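Long-range contacts in cytosolic phospholipase A2 delta (Homo sapiens, PDB 5IZ5), which hydrolyses glycerophospholipids at the sn-2 position in a calcium-dependent manner, with a preference for linoleic acid at that position: residues R125-Q130 / E137-F142; S166-H171 / L271-E276; L431-L436 / R523-E528; R715-F720 / L732-V737. The protein carries 3 engineered substitutions. All coordinates share one frame; numbering follows the deposited sequence.

Contact 1. Residues R125-Q130 / E137-F142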
loop_
_atom_site.group_PDB
_atom_site.type_symbol
_atom_site.label_atom_id
_atom_site.label_comp_id
_atom_site.label_asym_id
_atom_site.label_seq_id
_atom_site.Cartn_x
_atom_site.Cartn_y
_atom_site.Cartn_z
ATOM N N ARG B 125 -25.023 31.701 -8.768
ATOM C CA ARG B 125 -24.204 32.762 -8.182
ATOM C C ARG B 125 -23.768 32.357 -6.787
ATOM O O ARG B 125 -24.584 31.924 -5.975
ATOM C CB ARG B 125 -24.953 34.098 -8.161
ATOM C CG ARG B 125 -24.803 34.881 -9.456
ATOM C CD ARG B 125 -25.822 35.994 -9.586
ATOM N NE ARG B 125 -25.844 36.522 -10.954
ATOM C CZ ARG B 125 -26.923 36.996 -11.576
ATOM N NH1 ARG B 125 -28.110 36.998 -10.977
ATOM N NH2 ARG B 125 -26.818 37.459 -12.820
ATOM N N LYS B 126 -22.469 32.489 -6.528
ATOM C CA LYS B 126 -21.874 32.038 -5.279
ATOM C C LYS B 126 -21.013 33.137 -4.655
ATOM O O LYS B 126 -20.262 33.823 -5.350
ATOM C CB LYS B 126 -21.033 30.782 -5.537
ATOM C CG LYS B 126 -21.800 29.473 -5.392
ATOM C CD LYS B 126 -21.714 28.963 -3.963
ATOM C CE LYS B 126 -22.775 27.921 -3.675
ATOM N NZ LYS B 126 -22.461 27.151 -2.441
ATOM N N THR B 127 -21.157 33.312 -3.343
ATOM C CA THR B 127 -20.250 34.138 -2.556
ATOM C C THR B 127 -19.586 33.220 -1.542
ATOM O O THR B 127 -20.253 32.682 -0.660
ATOM C CB THR B 127 -20.988 35.288 -1.838
ATOM O OG1 THR B 127 -21.512 36.194 -2.813
ATOM C CG2 THR B 127 -20.045 36.060 -0.901
ATOM N N PHE B 128 -18.276 33.037 -1.678
ATOM C CA PHE B 128 -17.528 32.130 -0.812
ATOM C C PHE B 128 -16.920 32.892 0.361
ATOM O O PHE B 128 -16.327 33.955 0.160
ATOM C CB PHE B 128 -16.426 31.436 -1.609
ATOM C CG PHE B 128 -16.936 30.505 -2.681
ATOM C CD1 PHE B 128 -17.504 29.286 -2.342
ATOM C CD2 PHE B 128 -16.827 30.835 -4.028
ATOM C CE1 PHE B 128 -17.968 28.418 -3.320
ATOM C CE2 PHE B 128 -17.288 29.971 -5.013
ATOM C CZ PHE B 128 -17.859 28.760 -4.659
ATOM N N SER B 129 -17.052 32.332 1.565
ATOM C CA SER B 129 -16.561 32.952 2.802
ATOM C C SER B 129 -15.561 32.047 3.484
ATOM O O SER B 129 -15.750 30.840 3.499
ATOM C CB SER B 129 -17.694 33.209 3.790
ATOM O OG SER B 129 -17.193 33.266 5.119
ATOM N N GLN B 130 -14.540 32.641 4.101
ATOM C CA GLN B 130 -13.424 31.888 4.670
ATOM C C GLN B 130 -13.766 31.173 5.974
ATOM O O GLN B 130 -13.680 29.943 6.071
ATOM C CB GLN B 130 -12.252 32.840 4.936
ATOM C CG GLN B 130 -10.875 32.178 4.870
ATOM C CD GLN B 130 -10.435 31.915 3.447
ATOM O OE1 GLN B 130 -11.262 31.847 2.549
ATOM N NE2 GLN B 130 -9.126 31.776 3.236
ATOM N N GLU B 137 -14.386 37.671 1.253
ATOM C CA GLU B 137 -15.413 37.094 0.366
ATOM C C GLU B 137 -15.000 37.087 -1.100
ATOM O O GLU B 137 -14.348 38.020 -1.560
ATOM C CB GLU B 137 -16.735 37.856 0.498
ATOM C CG GLU B 137 -17.342 37.799 1.889
ATOM C CD GLU B 137 -18.711 38.452 1.981
ATOM O OE1 GLU B 137 -19.201 39.011 0.973
ATOM O OE2 GLU B 137 -19.303 38.405 3.077
ATOM N N LEU B 138 -15.404 36.036 -1.820
ATOM C CA LEU B 138 -15.138 35.890 -3.255
ATOM C C LEU B 138 -16.450 35.638 -4.007
ATOM O O LEU B 138 -17.152 34.664 -3.725
ATOM C CB LEU B 138 -14.188 34.707 -3.496
ATOM C CG LEU B 138 -13.305 34.634 -4.758
ATOM C CD1 LEU B 138 -13.110 33.185 -5.189
ATOM C CD2 LEU B 138 -13.825 35.445 -5.935
ATOM N N ASP B 139 -16.773 36.507 -4.964
ATOM C CA ASP B 139 -17.967 36.331 -5.802
ATOM C C ASP B 139 -17.624 35.644 -7.115
ATOM O O ASP B 139 -16.757 36.106 -7.858
ATOM C CB ASP B 139 -18.631 37.675 -6.107
ATOM C CG ASP B 139 -19.362 38.252 -4.916
ATOM O OD1 ASP B 139 -19.486 37.565 -3.875
ATOM O OD2 ASP B 139 -19.816 39.409 -5.028
ATOM N N VAL B 140 -18.320 34.545 -7.391
ATOM C CA VAL B 140 -18.117 33.764 -8.608
ATOM C C VAL B 140 -19.474 33.359 -9.170
ATOM O O VAL B 140 -20.431 33.176 -8.412
ATOM C CB VAL B 140 -17.302 32.483 -8.320
ATOM C CG1 VAL B 140 -16.942 31.759 -9.613
ATOM C CG2 VAL B 140 -16.040 32.813 -7.531
ATOM N N GLU B 141 -19.556 33.214 -10.489
ATOM C CA GLU B 141 -20.745 32.616 -11.110
ATOM C C GLU B 141 -20.408 31.431 -11.999
ATOM O O GLU B 141 -19.400 31.435 -12.712
ATOM C CB GLU B 141 -21.637 33.631 -11.826
ATOM C CG GLU B 141 -20.990 34.909 -12.321
ATOM C CD GLU B 141 -22.011 35.911 -12.839
ATOM O OE1 GLU B 141 -23.224 35.721 -12.606
ATOM O OE2 GLU B 141 -21.599 36.895 -13.486
ATOM N N PHE B 142 -21.276 30.421 -11.938
ATOM C CA PHE B 142 -21.084 29.165 -12.648
ATOM C C PHE B 142 -22.216 28.923 -13.631
ATOM O O PHE B 142 -23.387 29.057 -13.276
ATOM C CB PHE B 142 -21.059 28.000 -11.656
ATOM C CG PHE B 142 -19.964 28.091 -10.640
ATOM C CD1 PHE B 142 -18.713 27.565 -10.912
ATOM C CD2 PHE B 142 -20.186 28.701 -9.409
ATOM C CE1 PHE B 142 -17.702 27.646 -9.969
ATOM C CE2 PHE B 142 -19.180 28.787 -8.464
ATOM C CZ PHE B 142 -17.935 28.258 -8.743
#

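Contact 2. Residues S166-H171 / L271-E276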
loop_
_atom_site.group_PDB
_atom_site.type_symbol
_atom_site.label_atom_id
_atom_site.label_comp_id
_atom_site.label_asym_id
_atom_site.label_seq_id
_atom_site.Cartn_x
_atom_site.Cartn_y
_atom_site.Cartn_z
ATOM N N SER B 166 -5.761 9.932 -24.662
ATOM C CA SER B 166 -5.173 10.084 -25.982
ATOM C C SER B 166 -3.656 10.042 -25.877
ATOM O O SER B 166 -3.074 10.351 -24.833
ATOM C CB SER B 166 -5.625 11.393 -26.619
ATOM O OG SER B 166 -7.031 11.401 -26.799
ATOM N N CYS B 167 -3.026 9.625 -26.965
ATOM C CA CYS B 167 -1.588 9.455 -27.027
ATOM C C CYS B 167 -1.082 10.263 -28.235
ATOM O O CYS B 167 -1.647 10.167 -29.325
ATOM C CB CYS B 167 -1.248 7.963 -27.205
ATOM S SG CYS B 167 -1.509 6.719 -25.869
ATOM N N LEU B 168 -0.045 11.082 -28.051
ATOM C CA LEU B 168 0.511 11.865 -29.164
ATOM C C LEU B 168 2.005 11.641 -29.338
ATOM O O LEU B 168 2.784 11.829 -28.402
ATOM C CB LEU B 168 0.106 13.337 -29.019
ATOM C CG LEU B 168 0.980 14.606 -29.049
ATOM C CD1 LEU B 168 2.373 14.503 -29.648
ATOM C CD2 LEU B 168 0.177 15.684 -29.774
ATOM N N ASP B 169 2.388 11.225 -30.546
ATOM C CA ASP B 169 3.784 10.926 -30.867
ATOM C C ASP B 169 4.408 12.029 -31.714
ATOM O O ASP B 169 3.808 12.474 -32.691
ATOM C CB ASP B 169 3.886 9.601 -31.627
ATOM C CG ASP B 169 3.862 8.391 -30.710
ATOM O OD1 ASP B 169 4.276 8.506 -29.537
ATOM O OD2 ASP B 169 3.440 7.314 -31.179
ATOM N N VAL B 170 5.616 12.447 -31.342
ATOM C CA VAL B 170 6.356 13.463 -32.081
ATOM C C VAL B 170 7.681 12.874 -32.566
ATOM O O VAL B 170 8.518 12.480 -31.755
ATOM C CB VAL B 170 6.652 14.694 -31.207
ATOM C CG1 VAL B 170 7.289 15.794 -32.036
ATOM C CG2 VAL B 170 5.386 15.210 -30.547
ATOM N N HIS B 171 7.860 12.813 -33.886
ATOM C CA HIS B 171 9.081 12.270 -34.496
ATOM C C HIS B 171 9.874 13.370 -35.182
ATOM O O HIS B 171 9.311 14.367 -35.617
ATOM C CB HIS B 171 8.734 11.157 -35.484
ATOM C CG HIS B 171 8.122 9.958 -34.831
ATOM N ND1 HIS B 171 8.876 8.977 -34.222
ATOM C CD2 HIS B 171 6.827 9.598 -34.661
ATOM C CE1 HIS B 171 8.074 8.058 -33.718
ATOM N NE2 HIS B 171 6.825 8.410 -33.971
ATOM N N LEU B 271 9.312 18.286 -37.775
ATOM C CA LEU B 271 8.724 17.309 -36.865
ATOM C C LEU B 271 7.410 16.804 -37.413
ATOM O O LEU B 271 6.655 17.548 -38.036
ATOM C CB LEU B 271 8.485 17.908 -35.476
ATOM C CG LEU B 271 9.616 17.874 -34.460
ATOM C CD1 LEU B 271 10.992 17.719 -35.068
ATOM C CD2 LEU B 271 9.589 19.130 -33.626
ATOM N N GLN B 272 7.141 15.531 -37.150
ATOM C CA GLN B 272 5.896 14.903 -37.547
ATOM C C GLN B 272 5.164 14.406 -36.313
ATOM O O GLN B 272 5.701 13.640 -35.511
ATOM C CB GLN B 272 6.161 13.770 -38.534
ATOM C CG GLN B 272 6.663 14.286 -39.871
ATOM C CD GLN B 272 7.012 13.187 -40.856
ATOM O OE1 GLN B 272 8.148 13.089 -41.331
ATOM N NE2 GLN B 272 6.037 12.351 -41.165
ATOM N N LEU B 273 3.931 14.848 -36.132
ATOM C CA LEU B 273 3.199 14.306 -35.001
ATOM C C LEU B 273 1.822 13.776 -35.356
ATOM O O LEU B 273 1.136 14.300 -36.241
ATOM C CB LEU B 273 3.191 15.231 -33.772
ATOM C CG LEU B 273 2.533 16.588 -33.627
ATOM C CD1 LEU B 273 3.069 17.598 -34.622
ATOM C CD2 LEU B 273 1.023 16.485 -33.704
ATOM N N LYS B 274 1.459 12.690 -34.672
ATOM C CA LYS B 274 0.146 12.096 -34.808
ATOM C C LYS B 274 -0.467 11.806 -33.447
ATOM O O LYS B 274 0.106 11.077 -32.635
ATOM C CB LYS B 274 0.202 10.807 -35.631
ATOM C CG LYS B 274 -1.102 10.007 -35.587
ATOM C CD LYS B 274 -1.622 9.600 -36.962
ATOM C CE LYS B 274 -3.080 9.163 -36.888
ATOM N NZ LYS B 274 -3.656 8.886 -38.234
ATOM N N ALA B 275 -1.649 12.375 -33.237
ATOM C CA ALA B 275 -2.447 12.114 -32.057
ATOM C C ALA B 275 -3.375 10.948 -32.361
ATOM O O ALA B 275 -3.993 10.899 -33.426
ATOM C CB ALA B 275 -3.248 13.346 -31.684
ATOM N N GLU B 276 -3.466 10.016 -31.421
ATOM C CA GLU B 276 -4.253 8.805 -31.592
ATOM C C GLU B 276 -4.923 8.451 -30.268
ATOM O O GLU B 276 -4.435 8.822 -29.199
ATOM C CB GLU B 276 -3.348 7.655 -32.062
ATOM C CG GLU B 276 -3.866 6.903 -33.278
ATOM C CD GLU B 276 -2.946 5.769 -33.699
ATOM O OE1 GLU B 276 -2.260 5.187 -32.827
ATOM O OE2 GLU B 276 -2.910 5.459 -34.910
#

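Contact 3. Residues L431-L436 / R523-E528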
loop_
_atom_site.group_PDB
_atom_site.type_symbol
_atom_site.label_atom_id
_atom_site.label_comp_id
_atom_site.label_asym_id
_atom_site.label_seq_id
_atom_site.Cartn_x
_atom_site.Cartn_y
_atom_site.Cartn_z
ATOM N N LEU B 431 18.162 -0.150 3.246
ATOM C CA LEU B 431 19.266 -0.731 4.013
ATOM C C LEU B 431 18.761 -1.909 4.831
ATOM O O LEU B 431 19.432 -2.929 4.938
ATOM C CB LEU B 431 19.914 0.292 4.940
ATOM C CG LEU B 431 21.088 -0.247 5.761
ATOM C CD1 LEU B 431 22.203 -0.785 4.874
ATOM C CD2 LEU B 431 21.625 0.832 6.685
ATOM N N TRP B 432 17.585 -1.748 5.426
ATOM C CA TRP B 432 16.986 -2.803 6.228
ATOM C C TRP B 432 16.756 -4.058 5.386
ATOM O O TRP B 432 16.984 -5.173 5.858
ATOM C CB TRP B 432 15.697 -2.304 6.862
ATOM C CG TRP B 432 14.865 -3.350 7.515
ATOM C CD1 TRP B 432 13.550 -3.593 7.280
ATOM C CD2 TRP B 432 15.280 -4.294 8.514
ATOM N NE1 TRP B 432 13.116 -4.628 8.065
ATOM C CE2 TRP B 432 14.157 -5.078 8.833
ATOM C CE3 TRP B 432 16.493 -4.553 9.170
ATOM C CZ2 TRP B 432 14.203 -6.099 9.786
ATOM C CZ3 TRP B 432 16.541 -5.574 10.117
ATOM C CH2 TRP B 432 15.401 -6.335 10.414
ATOM N N ALA B 433 16.378 -3.866 4.123
ATOM C CA ALA B 433 16.212 -4.983 3.197
ATOM C C ALA B 433 17.476 -5.809 3.077
ATOM O O ALA B 433 17.424 -7.036 3.165
ATOM C CB ALA B 433 15.784 -4.483 1.830
ATOM N N LEU B 434 18.614 -5.139 2.913
ATOM C CA LEU B 434 19.881 -5.836 2.688
ATOM C C LEU B 434 20.387 -6.507 3.960
ATOM O O LEU B 434 20.910 -7.618 3.930
ATOM C CB LEU B 434 20.939 -4.876 2.138
ATOM C CG LEU B 434 20.595 -4.152 0.829
ATOM C CD1 LEU B 434 21.676 -3.141 0.486
ATOM C CD2 LEU B 434 20.405 -5.137 -0.309
ATOM N N VAL B 435 20.228 -5.816 5.079
ATOM C CA VAL B 435 20.632 -6.333 6.371
ATOM C C VAL B 435 19.773 -7.525 6.796
ATOM O O VAL B 435 20.299 -8.554 7.222
ATOM C CB VAL B 435 20.545 -5.211 7.421
ATOM C CG1 VAL B 435 20.553 -5.768 8.839
ATOM C CG2 VAL B 435 21.676 -4.216 7.203
ATOM N N LEU B 436 18.461 -7.371 6.672
ATOM C CA LEU B 436 17.532 -8.449 6.970
ATOM C C LEU B 436 17.846 -9.669 6.107
ATOM O O LEU B 436 17.903 -10.787 6.613
ATOM C CB LEU B 436 16.092 -7.998 6.735
ATOM C CG LEU B 436 15.005 -9.050 6.920
ATOM C CD1 LEU B 436 15.010 -9.598 8.342
ATOM C CD2 LEU B 436 13.646 -8.466 6.570
ATOM N N ARG B 523 13.884 -8.057 -5.609
ATOM C CA ARG B 523 14.139 -9.200 -4.753
ATOM C C ARG B 523 13.173 -9.154 -3.557
ATOM O O ARG B 523 12.821 -8.070 -3.093
ATOM C CB ARG B 523 15.586 -9.090 -4.259
ATOM C CG ARG B 523 16.349 -10.378 -4.208
ATOM C CD ARG B 523 17.838 -10.167 -4.420
ATOM N NE ARG B 523 18.505 -9.433 -3.336
ATOM C CZ ARG B 523 19.138 -8.260 -3.463
ATOM N NH1 ARG B 523 19.188 -7.615 -4.627
ATOM N NH2 ARG B 523 19.729 -7.715 -2.408
ATOM N N ILE B 524 12.757 -10.317 -3.052
ATOM C CA ILE B 524 11.723 -10.363 -2.013
ATOM C C ILE B 524 12.120 -9.690 -0.692
ATOM O O ILE B 524 11.248 -9.193 0.022
ATOM C CB ILE B 524 11.182 -11.798 -1.743
ATOM C CG1 ILE B 524 9.922 -11.711 -0.868
ATOM C CG2 ILE B 524 12.237 -12.678 -1.093
ATOM C CD1 ILE B 524 8.717 -12.412 -1.430
ATOM N N CYS B 525 13.414 -9.636 -0.387
ATOM C CA CYS B 525 13.877 -8.937 0.814
ATOM C C CYS B 525 13.420 -7.475 0.858
ATOM O O CYS B 525 13.247 -6.927 1.942
ATOM C CB CYS B 525 15.401 -9.014 0.965
ATOM S SG CYS B 525 16.368 -8.244 -0.356
ATOM N N PHE B 526 13.210 -6.858 -0.305
ATOM C CA PHE B 526 12.734 -5.475 -0.364
ATOM C C PHE B 526 11.276 -5.363 0.032
ATOM O O PHE B 526 10.875 -4.355 0.602
ATOM C CB PHE B 526 12.995 -4.841 -1.740
ATOM C CG PHE B 526 14.447 -4.617 -2.008
ATOM C CD1 PHE B 526 15.084 -3.465 -1.559
ATOM C CD2 PHE B 526 15.198 -5.586 -2.657
ATOM C CE1 PHE B 526 16.442 -3.279 -1.774
ATOM C CE2 PHE B 526 16.550 -5.405 -2.880
ATOM C CZ PHE B 526 17.172 -4.253 -2.435
ATOM N N LEU B 527 10.481 -6.382 -0.268
ATOM C CA LEU B 527 9.111 -6.413 0.208
ATOM C C LEU B 527 9.067 -6.788 1.690
ATOM O O LEU B 527 8.308 -6.200 2.450
ATOM C CB LEU B 527 8.259 -7.377 -0.616
ATOM C CG LEU B 527 8.082 -7.023 -2.093
ATOM C CD1 LEU B 527 7.061 -7.957 -2.715
ATOM C CD2 LEU B 527 7.649 -5.577 -2.298
ATOM N N GLU B 528 9.880 -7.755 2.094
ATOM C CA GLU B 528 9.991 -8.105 3.506
ATOM C C GLU B 528 10.351 -6.888 4.354
ATOM O O GLU B 528 9.841 -6.729 5.464
ATOM C CB GLU B 528 11.021 -9.214 3.710
ATOM C CG GLU B 528 10.521 -10.566 3.243
ATOM C CD GLU B 528 11.609 -11.616 3.247
ATOM O OE1 GLU B 528 12.538 -11.524 2.418
ATOM O OE2 GLU B 528 11.540 -12.534 4.087
#

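Contact 4. Residues R715-F720 / L732-V737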
loop_
_atom_site.group_PDB
_atom_site.type_symbol
_atom_site.label_atom_id
_atom_site.label_comp_id
_atom_site.label_asym_id
_atom_site.label_seq_id
_atom_site.Cartn_x
_atom_site.Cartn_y
_atom_site.Cartn_z
ATOM N N ARG B 715 -5.358 -19.853 27.930
ATOM C CA ARG B 715 -5.093 -21.220 27.532
ATOM C C ARG B 715 -4.580 -21.290 26.093
ATOM O O ARG B 715 -4.540 -20.288 25.375
ATOM C CB ARG B 715 -6.379 -22.043 27.662
ATOM C CG ARG B 715 -7.106 -21.853 28.986
ATOM C CD ARG B 715 -8.365 -22.699 29.062
ATOM N NE ARG B 715 -9.385 -22.273 28.099
ATOM C CZ ARG B 715 -10.199 -21.229 28.251
ATOM N NH1 ARG B 715 -10.136 -20.463 29.338
ATOM N NH2 ARG B 715 -11.089 -20.944 27.304
ATOM N N GLU B 716 -4.212 -22.497 25.678
ATOM C CA GLU B 716 -3.635 -22.727 24.358
ATOM C C GLU B 716 -4.577 -22.357 23.205
ATOM O O GLU B 716 -4.121 -22.002 22.117
ATOM C CB GLU B 716 -3.224 -24.190 24.205
ATOM C CG GLU B 716 -1.997 -24.611 25.004
ATOM C CD GLU B 716 -2.318 -25.111 26.404
ATOM O OE1 GLU B 716 -3.412 -24.817 26.920
ATOM O OE2 GLU B 716 -1.462 -25.791 27.001
ATOM N N CYS B 717 -5.881 -22.431 23.445
ATOM C CA CYS B 717 -6.859 -22.220 22.395
ATOM C C CYS B 717 -8.152 -21.637 22.935
ATOM O O CYS B 717 -8.717 -22.160 23.890
ATOM C CB CYS B 717 -7.147 -23.554 21.721
ATOM S SG CYS B 717 -8.262 -23.433 20.314
ATOM N N HIS B 718 -8.615 -20.552 22.321
ATOM C CA HIS B 718 -9.890 -19.937 22.671
ATOM C C HIS B 718 -10.793 -19.837 21.461
ATOM O O HIS B 718 -10.370 -19.371 20.403
ATOM C CB HIS B 718 -9.674 -18.527 23.197
ATOM C CG HIS B 718 -8.937 -18.472 24.493
ATOM N ND1 HIS B 718 -9.558 -18.199 25.694
ATOM C CD2 HIS B 718 -7.628 -18.652 24.777
ATOM C CE1 HIS B 718 -8.658 -18.210 26.661
ATOM N NE2 HIS B 718 -7.480 -18.482 26.130
ATOM N N LEU B 719 -12.047 -20.241 21.640
ATOM C CA LEU B 719 -13.043 -20.197 20.580
ATOM C C LEU B 719 -13.868 -18.925 20.673
ATOM O O LEU B 719 -14.424 -18.618 21.729
ATOM C CB LEU B 719 -13.972 -21.412 20.683
ATOM C CG LEU B 719 -15.165 -21.458 19.726
ATOM C CD1 LEU B 719 -14.706 -21.669 18.294
ATOM C CD2 LEU B 719 -16.123 -22.562 20.139
ATOM N N PHE B 720 -13.943 -18.187 19.569
ATOM C CA PHE B 720 -14.831 -17.040 19.469
ATOM C C PHE B 720 -15.729 -17.249 18.276
ATOM O O PHE B 720 -15.263 -17.262 17.139
ATOM C CB PHE B 720 -14.035 -15.748 19.342
ATOM C CG PHE B 720 -13.197 -15.452 20.553
ATOM C CD1 PHE B 720 -13.791 -15.002 21.727
ATOM C CD2 PHE B 720 -11.821 -15.647 20.535
ATOM C CE1 PHE B 720 -13.024 -14.732 22.848
ATOM C CE2 PHE B 720 -11.049 -15.382 21.652
ATOM C CZ PHE B 720 -11.651 -14.926 22.812
ATOM N N LEU B 732 -10.696 -19.510 16.031
ATOM C CA LEU B 732 -9.904 -20.232 17.008
ATOM C C LEU B 732 -8.632 -19.444 17.218
ATOM O O LEU B 732 -7.819 -19.313 16.304
ATOM C CB LEU B 732 -9.564 -21.636 16.513
ATOM C CG LEU B 732 -10.220 -22.839 17.190
ATOM C CD1 LEU B 732 -11.626 -22.550 17.692
ATOM C CD2 LEU B 732 -10.232 -24.021 16.238
ATOM N N HIS B 733 -8.462 -18.938 18.434
ATOM C CA HIS B 733 -7.381 -18.028 18.757
ATOM C C HIS B 733 -6.321 -18.710 19.619
ATOM O O HIS B 733 -6.639 -19.304 20.656
ATOM C CB HIS B 733 -7.957 -16.831 19.495
ATOM C CG HIS B 733 -6.958 -15.754 19.766
ATOM N ND1 HIS B 733 -6.426 -14.964 18.769
ATOM C CD2 HIS B 733 -6.409 -15.322 20.925
ATOM C CE1 HIS B 733 -5.587 -14.095 19.304
ATOM N NE2 HIS B 733 -5.556 -14.292 20.609
ATOM N N PHE B 734 -5.066 -18.604 19.188
ATOM C CA PHE B 734 -3.940 -19.251 19.847
ATOM C C PHE B 734 -2.966 -18.203 20.378
ATOM O O PHE B 734 -2.071 -17.759 19.658
ATOM C CB PHE B 734 -3.210 -20.170 18.871
ATOM C CG PHE B 734 -4.074 -21.257 18.304
ATOM C CD1 PHE B 734 -4.021 -22.548 18.822
ATOM C CD2 PHE B 734 -4.956 -20.986 17.265
ATOM C CE1 PHE B 734 -4.825 -23.549 18.303
ATOM C CE2 PHE B 734 -5.763 -21.979 16.744
ATOM C CZ PHE B 734 -5.698 -23.262 17.265
ATOM N N PRO B 735 -3.130 -17.806 21.650
ATOM C CA PRO B 735 -2.194 -16.839 22.205
ATOM C C PRO B 735 -0.834 -17.454 22.483
ATOM O O PRO B 735 -0.712 -18.675 22.630
ATOM C CB PRO B 735 -2.870 -16.405 23.507
ATOM C CG PRO B 735 -3.726 -17.551 23.898
ATOM C CD PRO B 735 -4.168 -18.204 22.620
ATOM N N LEU B 736 0.188 -16.613 22.544
ATOM C CA LEU B 736 1.524 -17.093 22.857
ATOM C C LEU B 736 1.642 -17.251 24.369
ATOM O O LEU B 736 1.882 -16.285 25.090
ATOM C CB LEU B 736 2.587 -16.142 22.315
ATOM C CG LEU B 736 4.040 -16.593 22.497
ATOM C CD1 LEU B 736 4.300 -17.973 21.905
ATOM C CD2 LEU B 736 4.957 -15.565 21.861
ATOM N N VAL B 737 1.449 -18.477 24.841
ATOM C CA VAL B 737 1.423 -18.755 26.271
ATOM C C VAL B 737 2.035 -20.124 26.550
ATOM O O VAL B 737 1.848 -21.062 25.782
ATOM C CB VAL B 737 -0.022 -18.669 26.820
ATOM C CG1 VAL B 737 -0.903 -19.785 26.261
ATOM C CG2 VAL B 737 -0.025 -18.686 28.342
HETATM O O HOH W 1 -1.545 -21.140 21.648
#

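Contact 1. Residues R125-Q130 / E137-F142
Phe128 and Leu138 face each other as a hydrogen-bonded pair in the antiparallel beta hairpin formed by strands 124-129 and 137-146 of the N-terminal C2 domain, a beta sandwich. Phe128 N donates a hydrogen bond to Leu138 O at 2.8 Å, and Lys126 with Val140 makes the next such pair, so four backbone bonds tie the strands. One face of the hairpin, carrying Phe128, Leu138 and Val140 with the Phe142 ring joining them, is packed tightly. The rings of Phe128 and Phe142 reach toward each other tip to tip, CZ of Phe128 lying 4.0 Å from CE2 of Phe142, while CG2 of Val140 comes against the Phe128 ring edge in its plane. Tyr113, Leu94 and Val111 of the facing sheet close over this layer. At its margin Lys126 sets CB at the edge of the Phe142 ring, but its chain bends at chi2 (-90°) and its amine pairs with Glu117.

The other face is looser and polar, with Arg125 and Thr127 exposed. Glu137 and Asp139 both form salt bridges with Arg36 of strand 21-36. Arg125 and Glu141 run side by side, and NE of Arg125 meets OE1 of Glu141 at 3.2 Å in a salt bridge, from the syn side but tilted about 30° out of the carboxylate plane. Midway along, OG1 of Thr127 donates to OD1 of Asp139 at 2.7 Å, approaching from above the carboxylate plane, 45° out of it.

Contact 2. Residues S166-H171 / L271-E276
Leu273 lies beside Val170 on the buried face of an antiparallel ladder in which Cys167, Asp169 and His171 form hydrogen-bonded pairs with Glu276, Lys274 and Gln272. Its CB meets CG2 of Val170 at 3.9 Å. From there chi1 of 67° puts CG between the backbone N and the carbonyl carbon, and of the two methyls at its end, CD2 touches CD2 of Leu168 at 4.1 Å as the two leucines cross. CG1 of Val170, anti to its own backbone N, turns instead to CG of Leu271. On the other face Asp169 is joined by a salt bridge to Arg212, and Cys167 forms the disulfide with Cys278. The pair probably belongs to a second, C2-like domain: strand 160-172 runs between 266-277 and 210-216, strand 255-263 flanks 266-277 on its far side, and Leu189, Leu191 and Leu193 of strand 188-193 cover the leucine-rich face.

Contact 3. Residues L431-L436 / R523-E528
CB of Ala433 is a small bump set over one face of the Phe526 ring, 4.0 Å from the ring centroid and 29° off the normal, a CH-pi contact. The same methyl lies 3.5 Å from Cys525 O, so it fills a hollow between that carbonyl and the ring. In return CB of Cys525 presses on Ala433 O at 3.6 Å. Helices 428-441 and 524-531 meet here within the patatin-like catalytic domain of cytosolic phospholipases A2, an alpha/beta hydrolase-type fold, their local axes 8.0 Å apart at 114°. CB of Phe526 points away from the partner helix, and chi1 of -69° puts CG anti to the carbonyl carbon; the ring beyond it comes back to Ala433, with CZ 4.0 Å from CD2 of Leu434. That methyl also reaches the edge of the Arg523 guanidinium, which Glu437 and Glu415 hold by salt bridges, while CE2 of Phe526 lies over one face of the guanidinium, toward its rim. Beyond Ala433, the Leu436 and Glu528 side chains cross at about a right angle, CD2 of Leu436 4.0 Å from CB of Glu528, beside Trp369.

Contact 4. Residues R715-F720 / L732-V737
His718 and His733 form an antiparallel hydrogen-bonded pair, N to O at 2.9 Å from His718 to His733 and 2.8 Å in return, with the strands at 145°. Set anti to the backbone N (chi1 -176°), SG of Cys717 touches CG of Leu732 at 3.7 Å and lies obliquely beside the Phe734 ring, a sulfur-aromatic contact with the centroid 4.4 Å away. On the face of His718 and His733, CB of His733 meets the edge of the Phe720 ring at CE2, and the His733 imidazole is held by Pro683 O and Ser675 OG. NE2 of His718 accepts the Arg715 N-H at 3.1 Å, tying the strand to the residues before it. There a water donates to both Glu716 O and Pro735 O, bridging the two segments past the last strand pair. Helix 797-810 covers Leu732 and Phe734. This is a beta hairpin at the margin of the mixed central sheet of the catalytic domain, where strand 730-734 also runs parallel to 672-676.

The four contacts follow one another along the chain without touching, and together they sample the C2-type N-terminal part of the enzyme and its catalytic domain. Contacts 1 and 2 belong to two C2-type regions; their centres are 41 Å apart, yet both reach one branched antiparallel sheet. Contacts 3 and 4 share the catalytic domain, with nearest atoms about 18 Å apart. Contact 3 is the one near the active site: the side chain of Leu436 is about 9 Å from the nucleophile Ser365 and about 8 Å from the substrate-binding Gly335. Contact 1 lies on the opposite side of the chain's centre from contact 3, 53 Å away centre to centre.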